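Long-range contacts in extracellular solute-binding protein family 1 (Arthrobacter chlorophenolicus, PDB 4R2F), which probably captures sugars such as the disaccharide laminaribiose outside the cell for import by an ABC transporter: residues 102-107 with 310-316; 164-170 with 185-191. One frame throughout, in Å; residues are numbered along the deposited sequence.

Interaction 1 of 2, residues 102-107 with 310-316; sequences FQAFQF and PNNIMMY. With BGC (beta-D-glucopyranose), chain B.
Helix 103-107 packs on strand 310-316, an alpha/beta layer of a solute-binding-protein lobe that ends at the sugar site; Ala104 and Met314 meet at its middle. Their CA atoms lie 6.2 Å apart, an approach that the small alanine permits, and the axes of the helix and the strand run in nearly the same direction, 24° apart. Met314 has CG tucked between backbone N and carbonyl carbon, and a bend at chi3 turns its methyl toward Gln103. Met314 SD rests 3.8 Å from Ala104 CB, and Gln103 lays its CG against the same sulfur, the two chains crossing nearly at right angles; a flexible thioether suits such an uneven surface.

Beyond the sulfur, the extended Gln103 sends NE2 to Tyr316 OH, a weak hydrogen bond of 3.3 Å with an N-H...O angle of 145°. Both polar ends have stronger partners, Gln103 OE1 taking Gly100 N and Tyr316 OH pairing with Ser97 OG. Phe107 meets Tyr316 obliquely, with Phe84 of helix 80-89 touching both. At the other end Phe102 CE1 reaches Pro310 CD at 3.9 Å, apolar carbon against apolar carbon.

Asn311 faces the ligand instead. Its amide reads two neighbouring hydroxyls of the glucose: Asn311 OD1 accepts from glucose O3 at 2.7 Å, while Asn311 ND2 donates to glucose O2 at 2.9 Å, nearly straight at 166°. ND2 also bonds Gln152 OE1. A leucine in its place would probably leave O2 and O3 without this donor-acceptor pair and Gln152 OE1 without its amide mate. Paired bonds from one planar side chain to adjacent hydroxyls are characteristic of sugar-binding pockets such as this one.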
ATOM      1  N   PHE A 102       6.778  -3.188  -5.493  1.00 28.56           N
ATOM      2  CA  PHE A 102       8.125  -3.737  -5.781  1.00 23.68           C
ATOM      3  C   PHE A 102       8.238  -4.540  -7.045  1.00 32.63           C
ATOM      4  O   PHE A 102       9.289  -5.027  -7.346  1.00 28.61           O
ATOM      5  CB  PHE A 102       8.579  -4.586  -4.586  1.00 29.56           C
ATOM      6  CG  PHE A 102       8.269  -3.934  -3.265  1.00 29.26           C
ATOM      7  CD1 PHE A 102       8.983  -2.826  -2.854  1.00 32.16           C
ATOM      8  CD2 PHE A 102       7.194  -4.356  -2.508  1.00 31.68           C
ATOM      9  CE1 PHE A 102       8.681  -2.194  -1.673  1.00 36.32           C
ATOM     10  CE2 PHE A 102       6.885  -3.734  -1.322  1.00 28.95           C
ATOM     11  CZ  PHE A 102       7.633  -2.653  -0.910  1.00 27.89           C
ATOM     12  N   GLN A 103       7.138  -4.645  -7.768  1.00 34.89           N
ATOM     13  CA  GLN A 103       7.033  -5.312  -9.054  1.00 33.46           C
ATOM     14  C   GLN A 103       8.155  -4.945 -10.069  1.00 26.18           C
ATOM     15  O   GLN A 103       8.710  -5.798 -10.751  1.00 35.81           O
ATOM     16  CB  GLN A 103       5.639  -4.919  -9.568  1.00 31.94           C
ATOM     17  CG  GLN A 103       5.253  -5.259 -10.963  1.00 38.61           C
ATOM     18  CD  GLN A 103       3.763  -4.995 -11.166  1.00 23.54           C
ATOM     19  OE1 GLN A 103       2.943  -5.378 -10.334  1.00 30.66           O
ATOM     20  NE2 GLN A 103       3.421  -4.359 -12.267  1.00 36.13           N
ATOM     21  N   ALA A 104       8.496  -3.670 -10.148  1.00 34.79           N
ATOM     22  CA  ALA A 104       9.544  -3.225 -11.050  1.00 25.49           C
ATOM     23  C   ALA A 104      10.893  -3.946 -10.780  1.00 34.90           C
ATOM     24  O   ALA A 104      11.663  -4.181 -11.705  1.00 31.38           O
ATOM     25  CB  ALA A 104       9.706  -1.730 -10.927  1.00 30.62           C
ATOM     26  N   PHE A 105      11.188  -4.291  -9.525  1.00 33.86           N
ATOM     27  CA  PHE A 105      12.439  -4.989  -9.229  1.00 31.61           C
ATOM     28  C   PHE A 105      12.446  -6.446  -9.752  1.00 31.82           C
ATOM     29  O   PHE A 105      13.481  -6.930 -10.161  1.00 32.46           O
ATOM     30  CB  PHE A 105      12.777  -4.956  -7.736  1.00 38.49           C
ATOM     31  CG  PHE A 105      13.080  -3.576  -7.216  1.00 29.85           C
ATOM     32  CD1 PHE A 105      14.356  -3.058  -7.308  1.00 30.45           C
ATOM     33  CD2 PHE A 105      12.069  -2.774  -6.677  1.00 28.93           C
ATOM     34  CE1 PHE A 105      14.621  -1.780  -6.848  1.00 31.80           C
ATOM     35  CE2 PHE A 105      12.331  -1.509  -6.203  1.00 37.91           C
ATOM     36  CZ  PHE A 105      13.608  -1.009  -6.291  1.00 23.78           C
ATOM     37  N   GLN A 106      11.298  -7.121  -9.706  1.00 35.81           N
ATOM     38  CA  GLN A 106      11.166  -8.466 -10.231  0.50 16.38           C
ATOM     39  C   GLN A 106      11.385  -8.415 -11.717  1.00 34.65           C
ATOM     40  O   GLN A 106      12.145  -9.209 -12.266  1.00 30.03           O
ATOM     41  CB  GLN A 106       9.785  -9.053  -9.957  0.50 18.39           C
ATOM     42  CG  GLN A 106       9.663 -10.519 -10.330  0.50 37.99           C
ATOM     43  CD  GLN A 106      10.814 -11.359  -9.776  0.50 74.07           C
ATOM     44  OE1 GLN A 106      11.434 -12.147 -10.495  0.50 48.17           O
ATOM     45  NE2 GLN A 106      11.106 -11.186  -8.493  0.50 48.95           N
ATOM     46  N   PHE A 107      10.733  -7.479 -12.399  1.00 32.41           N
ATOM     47  CA  PHE A 107      10.837  -7.459 -13.865  1.00 36.19           C
ATOM     48  C   PHE A 107      12.197  -6.972 -14.320  1.00 38.57           C
ATOM     49  O   PHE A 107      12.683  -7.328 -15.401  1.00 31.74           O
ATOM     50  CB  PHE A 107       9.665  -6.688 -14.514  1.00 33.22           C
ATOM     51  CG  PHE A 107       8.341  -7.350 -14.295  1.00 31.49           C
ATOM     52  CD1 PHE A 107       8.161  -8.684 -14.660  1.00 69.58           C
ATOM     53  CD2 PHE A 107       7.279  -6.675 -13.697  1.00 34.22           C
ATOM     54  CE1 PHE A 107       6.960  -9.328 -14.437  1.00 57.92           C
ATOM     55  CE2 PHE A 107       6.079  -7.321 -13.464  1.00 35.63           C
ATOM     56  CZ  PHE A 107       5.917  -8.646 -13.837  1.00 59.96           C
ATOM     57  N   PRO A 310       6.242   2.502  -1.412  1.00 34.99           N
ATOM     58  CA  PRO A 310       6.791   3.454  -2.358  1.00 27.69           C
ATOM     59  C   PRO A 310       6.352   3.151  -3.776  1.00 30.93           C
ATOM     60  O   PRO A 310       7.118   2.598  -4.567  1.00 29.08           O
ATOM     61  CB  PRO A 310       8.294   3.231  -2.211  1.00 26.59           C
ATOM     62  CG  PRO A 310       8.421   1.784  -1.925  1.00 32.29           C
ATOM     63  CD  PRO A 310       7.195   1.412  -1.119  1.00 28.97           C
ATOM     64  N   ASN A 311       5.119   3.497  -4.110  1.00 26.25           N
ATOM     65  CA  ASN A 311       4.600   3.134  -5.419  1.00 23.50           C
ATOM     66  C   ASN A 311       5.202   3.931  -6.551  1.00 27.61           C
ATOM     67  O   ASN A 311       5.605   5.089  -6.387  1.00 29.16           O
ATOM     68  CB  ASN A 311       3.081   3.237  -5.437  1.00 25.76           C
ATOM     69  CG  ASN A 311       2.439   2.147  -4.608  1.00 31.41           C
ATOM     70  OD1 ASN A 311       2.807   0.979  -4.723  1.00 26.54           O
ATOM     71  ND2 ASN A 311       1.496   2.519  -3.754  1.00 28.80           N
ATOM     72  N   ASN A 312       5.238   3.300  -7.708  1.00 27.04           N
ATOM     73  CA  ASN A 312       6.073   3.774  -8.805  1.00 29.06           C
ATOM     74  C   ASN A 312       5.497   3.399 -10.169  1.00 26.98           C
ATOM     75  O   ASN A 312       4.660   2.503 -10.288  1.00 31.95           O
ATOM     76  CB  ASN A 312       7.488   3.186  -8.649  1.00 23.13           C
ATOM     77  CG  ASN A 312       7.487   1.678  -8.437  1.00 25.36           C
ATOM     78  OD1 ASN A 312       7.464   1.171  -7.277  1.00 29.76           O
ATOM     79  ND2 ASN A 312       7.478   0.945  -9.526  1.00 23.48           N
ATOM     80  N   ILE A 313       5.912   4.163 -11.177  1.00 26.09           N
ATOM     81  CA  ILE A 313       5.542   3.937 -12.547  1.00 23.45           C
ATOM     82  C   ILE A 313       6.727   3.343 -13.238  1.00 30.31           C
ATOM     83  O   ILE A 313       7.850   3.866 -13.143  1.00 29.32           O
ATOM     84  CB  ILE A 313       5.156   5.245 -13.288  1.00 28.95           C
ATOM     85  CG1 ILE A 313       4.036   5.956 -12.539  1.00 53.80           C
ATOM     86  CG2 ILE A 313       4.706   4.974 -14.723  1.00 41.65           C
ATOM     87  CD1 ILE A 313       3.553   7.221 -13.217  1.00 72.51           C
ATOM     88  N   MET A 314       6.444   2.296 -14.005  1.00 25.75           N
ATOM     89  CA  MET A 314       7.462   1.475 -14.604  1.00 32.71           C
ATOM     90  C   MET A 314       7.231   1.333 -16.096  1.00 25.97           C
ATOM     91  O   MET A 314       6.108   1.399 -16.601  1.00 29.84           O
ATOM     92  CB  MET A 314       7.546   0.104 -13.884  1.00 29.33           C
ATOM     93  CG  MET A 314       6.385  -0.842 -14.009  1.00 32.27           C
ATOM     94  SD  MET A 314       6.321  -2.040 -12.666  1.00 22.37           S
ATOM     95  CE  MET A 314       5.383  -1.100 -11.483  1.00 31.85           C
ATOM     96  N   MET A 315       8.335   1.217 -16.806  1.00 27.83           N
ATOM     97  CA  MET A 315       8.323   1.053 -18.254  1.00 31.76           C
ATOM     98  C   MET A 315       8.875  -0.346 -18.564  1.00 30.55           C
ATOM     99  O   MET A 315       9.673  -0.874 -17.791  1.00 32.27           O
ATOM    100  CB  MET A 315       9.212   2.147 -18.910  1.00 25.66           C
ATOM    101  CG  MET A 315       8.681   3.565 -18.887  1.00 28.37           C
ATOM    102  SD  MET A 315       9.720   4.767 -19.752  1.00 22.85           S
ATOM    103  CE  MET A 315      11.149   4.672 -18.726  1.00 38.16           C
ATOM    104  N   TYR A 316       8.459  -0.927 -19.689  1.00 31.19           N
ATOM    105  CA  TYR A 316       8.819  -2.291 -20.077  1.00 37.11           C
ATOM    106  C   TYR A 316       9.498  -2.337 -21.436  1.00 25.00           C
ATOM    107  O   TYR A 316       9.257  -1.470 -22.276  1.00 33.94           O
ATOM    108  CB  TYR A 316       7.559  -3.149 -20.177  1.00 26.94           C
ATOM    109  CG  TYR A 316       6.793  -3.296 -18.877  1.00 28.90           C
ATOM    110  CD1 TYR A 316       5.946  -2.301 -18.428  1.00 32.16           C
ATOM    111  CD2 TYR A 316       6.932  -4.426 -18.105  1.00 30.07           C
ATOM    112  CE1 TYR A 316       5.249  -2.431 -17.240  1.00 33.27           C
ATOM    113  CE2 TYR A 316       6.242  -4.573 -16.918  1.00 30.03           C
ATOM    114  CZ  TYR A 316       5.391  -3.582 -16.484  1.00 33.48           C
ATOM    115  OH  TYR A 316       4.679  -3.757 -15.306  1.00 28.10           O
TER
HETATM  116  C2  BGC B   2       0.134  -1.069  -2.280  1.00 26.35           C
HETATM  117  C3  BGC B   2       1.155  -1.670  -3.248  1.00 29.82           C
HETATM  118  C4  BGC B   2       1.232  -3.177  -3.049  1.00 26.66           C
HETATM  119  C5  BGC B   2      -0.154  -3.793  -3.181  1.00 26.83           C
HETATM  120  C6  BGC B   2      -0.147  -5.295  -2.866  1.00 27.09           C
HETATM  121  C1  BGC B   2      -1.193  -1.733  -2.606  1.00 24.00           C
HETATM  122  O2  BGC B   2       0.049   0.343  -2.434  1.00 27.54           O
HETATM  123  O3  BGC B   2       2.440  -1.083  -3.044  1.00 24.55           O
HETATM  124  O4  BGC B   2       2.049  -3.753  -4.060  1.00 29.45           O
HETATM  125  O5  BGC B   2      -1.078  -3.134  -2.308  1.00 23.42           O
HETATM  126  O6  BGC B   2       0.232  -5.567  -1.498  1.00 26.87           O

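Interaction 2 of 2, residues 164-170 with 185-191; sequences LFEKAGV and KLKGVGA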
ATOM      1  N   LEU A 164     -18.893   6.022  17.484  1.00 33.64           N
ATOM      2  CA  LEU A 164     -18.885   4.664  18.001  1.00 28.65           C
ATOM      3  C   LEU A 164     -18.037   4.527  19.238  1.00 34.36           C
ATOM      4  O   LEU A 164     -18.291   3.659  20.081  1.00 35.26           O
ATOM      5  CB  LEU A 164     -18.410   3.674  16.917  1.00 36.73           C
ATOM      6  CG  LEU A 164     -19.421   3.523  15.782  1.00 35.09           C
ATOM      7  CD1 LEU A 164     -18.930   2.568  14.710  1.00 34.34           C
ATOM      8  CD2 LEU A 164     -20.758   3.045  16.335  1.00 38.40           C
ATOM      9  N   PHE A 165     -17.018   5.367  19.344  1.00 32.55           N
ATOM     10  CA  PHE A 165     -16.216   5.414  20.557  1.00 28.70           C
ATOM     11  C   PHE A 165     -17.033   6.065  21.668  1.00 47.98           C
ATOM     12  O   PHE A 165     -16.988   5.626  22.803  1.00 36.66           O
ATOM     13  CB  PHE A 165     -14.892   6.138  20.313  1.00 39.90           C
ATOM     14  CG  PHE A 165     -13.823   5.223  19.805  1.00 35.34           C
ATOM     15  CD1 PHE A 165     -13.862   4.749  18.487  1.00 35.68           C
ATOM     16  CD2 PHE A 165     -12.837   4.752  20.660  1.00 36.58           C
ATOM     17  CE1 PHE A 165     -12.903   3.861  18.035  1.00 31.97           C
ATOM     18  CE2 PHE A 165     -11.884   3.858  20.210  1.00 33.80           C
ATOM     19  CZ  PHE A 165     -11.907   3.423  18.899  1.00 35.05           C
ATOM     20  N   GLU A 166     -17.806   7.084  21.315  1.00 34.54           N
ATOM     21  CA  GLU A 166     -18.720   7.732  22.251  1.00 47.84           C
ATOM     22  C   GLU A 166     -19.789   6.755  22.750  1.00 42.04           C
ATOM     23  O   GLU A 166     -20.033   6.658  23.937  1.00 36.30           O
ATOM     24  CB  GLU A 166     -19.365   8.920  21.554  1.00 55.49           C
ATOM     25  CG  GLU A 166     -20.520   9.578  22.277  1.00 73.12           C
ATOM     26  CD  GLU A 166     -21.005  10.795  21.517  1.00131.32           C
ATOM     27  OE1 GLU A 166     -21.167  10.708  20.276  1.00 93.39           O
ATOM     28  OE2 GLU A 166     -21.206  11.844  22.158  1.00100.47           O
ATOM     29  N   LYS A 167     -20.411   6.027  21.832  1.00 36.44           N
ATOM     30  CA  LYS A 167     -21.384   5.025  22.184  1.00 35.94           C
ATOM     31  C   LYS A 167     -20.843   3.956  23.123  1.00 41.80           C
ATOM     32  O   LYS A 167     -21.533   3.525  24.034  1.00 42.15           O
ATOM     33  CB  LYS A 167     -21.927   4.346  20.928  1.00 41.36           C
ATOM     34  CG  LYS A 167     -23.166   3.495  21.185  1.00 57.06           C
ATOM     35  CD  LYS A 167     -23.336   2.385  20.153  1.00 66.26           C
ATOM     36  CE  LYS A 167     -23.858   2.905  18.822  1.00 56.59           C
ATOM     37  NZ  LYS A 167     -25.340   3.029  18.803  1.00123.96           N
ATOM     38  N   ALA A 168     -19.622   3.506  22.894  1.00 43.01           N
ATOM     39  CA  ALA A 168     -19.030   2.450  23.713  1.00 36.25           C
ATOM     40  C   ALA A 168     -18.450   3.001  25.009  1.00 40.33           C
ATOM     41  O   ALA A 168     -18.039   2.235  25.869  1.00 43.67           O
ATOM     42  CB  ALA A 168     -17.925   1.724  22.932  1.00 39.50           C
ATOM     43  N   GLY A 169     -18.356   4.322  25.114  1.00 40.25           N
ATOM     44  CA  GLY A 169     -17.823   4.952  26.298  1.00 39.10           C
ATOM     45  C   GLY A 169     -16.329   4.740  26.449  1.00 46.72           C
ATOM     46  O   GLY A 169     -15.849   4.600  27.552  1.00 38.19           O
ATOM     47  N   VAL A 170     -15.582   4.716  25.344  1.00 50.37           N
ATOM     48  CA  VAL A 170     -14.132   4.482  25.436  1.00 40.43           C
ATOM     49  C   VAL A 170     -13.322   5.515  24.665  1.00 43.34           C
ATOM     50  O   VAL A 170     -13.847   6.244  23.815  1.00 36.49           O
ATOM     51  CB  VAL A 170     -13.732   3.067  24.956  1.00 45.95           C
ATOM     52  CG1 VAL A 170     -14.336   2.000  25.850  1.00 51.71           C
ATOM     53  CG2 VAL A 170     -14.150   2.844  23.513  1.00 45.33           C
ATOM     54  N   LYS A 185     -15.050  -3.375  24.357  1.00 41.22           N
ATOM     55  CA  LYS A 185     -16.207  -2.528  24.662  1.00 35.63           C
ATOM     56  C   LYS A 185     -16.942  -2.187  23.391  1.00 44.85           C
ATOM     57  O   LYS A 185     -18.149  -2.076  23.395  1.00 38.80           O
ATOM     58  CB  LYS A 185     -15.798  -1.230  25.352  1.00 38.17           C
ATOM     59  CG  LYS A 185     -15.126  -1.416  26.699  1.00 59.76           C
ATOM     60  CD  LYS A 185     -16.127  -1.730  27.787  1.00 76.11           C
ATOM     61  CE  LYS A 185     -15.438  -1.717  29.134  1.00 84.15           C
ATOM     62  NZ  LYS A 185     -16.408  -2.031  30.211  1.00100.28           N
ATOM     63  N   LEU A 186     -16.204  -2.003  22.305  1.00 35.54           N
ATOM     64  CA  LEU A 186     -16.812  -1.699  21.026  1.00 37.57           C
ATOM     65  C   LEU A 186     -17.600  -2.902  20.541  1.00 44.28           C
ATOM     66  O   LEU A 186     -18.701  -2.762  20.017  1.00 32.39           O
ATOM     67  CB  LEU A 186     -15.747  -1.312  20.012  1.00 41.21           C
ATOM     68  CG  LEU A 186     -15.166   0.075  20.277  1.00 34.05           C
ATOM     69  CD1 LEU A 186     -13.808   0.225  19.620  1.00 33.60           C
ATOM     70  CD2 LEU A 186     -16.123   1.152  19.781  1.00 36.85           C
ATOM     71  N   LYS A 187     -17.042  -4.088  20.726  1.00 37.72           N
ATOM     72  CA  LYS A 187     -17.772  -5.307  20.404  1.00 38.47           C
ATOM     73  C   LYS A 187     -19.082  -5.377  21.189  1.00 47.58           C
ATOM     74  O   LYS A 187     -20.118  -5.745  20.660  1.00 38.53           O
ATOM     75  CB  LYS A 187     -16.910  -6.520  20.697  1.00 36.35           C
ATOM     76  CG  LYS A 187     -17.576  -7.872  20.430  1.00 41.90           C
ATOM     77  CD  LYS A 187     -16.594  -8.969  20.824  1.00 43.44           C
ATOM     78  CE  LYS A 187     -17.205 -10.041  21.701  1.00 70.60           C
ATOM     79  NZ  LYS A 187     -18.171 -10.827  20.900  1.00 68.92           N
ATOM     80  N   GLY A 188     -19.021  -4.986  22.450  1.00 34.63           N
ATOM     81  CA  GLY A 188     -20.172  -4.971  23.327  1.00 38.74           C
ATOM     82  C   GLY A 188     -21.265  -4.025  22.886  1.00 43.54           C
ATOM     83  O   GLY A 188     -22.387  -4.228  23.262  1.00 43.65           O
ATOM     84  N   VAL A 189     -20.971  -3.001  22.084  1.00 45.24           N
ATOM     85  CA  VAL A 189     -22.066  -2.198  21.509  1.00 38.01           C
ATOM     86  C   VAL A 189     -22.315  -2.531  20.032  1.00 40.83           C
ATOM     87  O   VAL A 189     -22.916  -1.742  19.314  1.00 34.60           O
ATOM     88  CB  VAL A 189     -21.912  -0.671  21.725  1.00 49.89           C
ATOM     89  CG1 VAL A 189     -21.839  -0.358  23.218  1.00 46.58           C
ATOM     90  CG2 VAL A 189     -20.711  -0.092  20.976  1.00 46.90           C
ATOM     91  N   GLY A 190     -21.872  -3.705  19.592  1.00 42.73           N
ATOM     92  CA  GLY A 190     -22.147  -4.178  18.228  1.00 40.47           C
ATOM     93  C   GLY A 190     -21.241  -3.653  17.119  1.00 39.14           C
ATOM     94  O   GLY A 190     -21.551  -3.792  15.936  1.00 44.43           O
ATOM     95  N   ALA A 191     -20.111  -3.069  17.483  1.00 36.91           N
ATOM     96  CA  ALA A 191     -19.197  -2.515  16.484  1.00 35.61           C
ATOM     97  C   ALA A 191     -18.008  -3.451  16.253  1.00 37.00           C
ATOM     98  O   ALA A 191     -17.765  -4.387  17.025  1.00 37.33           O
ATOM     99  CB  ALA A 191     -18.707  -1.147  16.930  1.00 40.28           C
TER
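Apolar packing dominates where Leu186 of helix 176-188 enters the last turn of helix 162-168. Its two methyls divide the work. Leu186 CD1 sits over one face of the Phe165 ring, a CH-pi contact 4.2 Å from the ring centroid and 27° off the normal, while Leu186 CD2 comes within 3.7 Å of Ala168 CB. Ala168 lies at the closest backbone approach, CA to CA 5.4 Å from Leu186, where its single methyl fits between Leu186 and Val189. Leu164 CD1 and Ala191 CB extend the apolar surface, and Ala272 of a nearby loop touches Leu164, Phe165 and Leu186.

The lysines contribute their carbon chains. Val170 CG1 lies 3.6 Å from Lys185 CB; a bend at chi2 (-77°) then carries the rest of that lysine away. The Lys167 and Val189 side chains lie alongside one another, pointing opposite ways, and Lys167 CD lies 3.7 Å from Val189 CG2.

The backbone bonds of the helix ends are made within each segment, and both helices close in Schellman motifs. Gly169 and Gly190 take the positive phi that glycine adopts easily. In the second, Leu186 O accepts from both Val189 N and Ala191 N, and Gly190 O goes on to Lys270 NZ.

With no hydrogen bond between the two segments, shape fit and the burial of apolar carbon probably hold these helix ends together, while the aliphatic stems of the two exposed lysines flank the contact.

In the fold
Both segments of interaction 2 fall within the long excursion of chain between residues 107 and 310, but across the molecule's middle from interaction 1, with centres 42 Å and nearest atoms about 26 Å apart. Interaction 1 is the one at the sugar: Asn311 belongs to the pocket, whose glucose is also hydrogen-bonded by Asp154, His207, Asp395 and Gly101, and the Phe102 side chain is about 9 Å from the other glucose unit. Interaction 2 lies peripherally, its centre about 29 Å from the centre of the chain, against about 14 Å for the centre of interaction 1. Strand 145-161 relates them: it pairs with strand 306-316 and runs directly into helix 162-168.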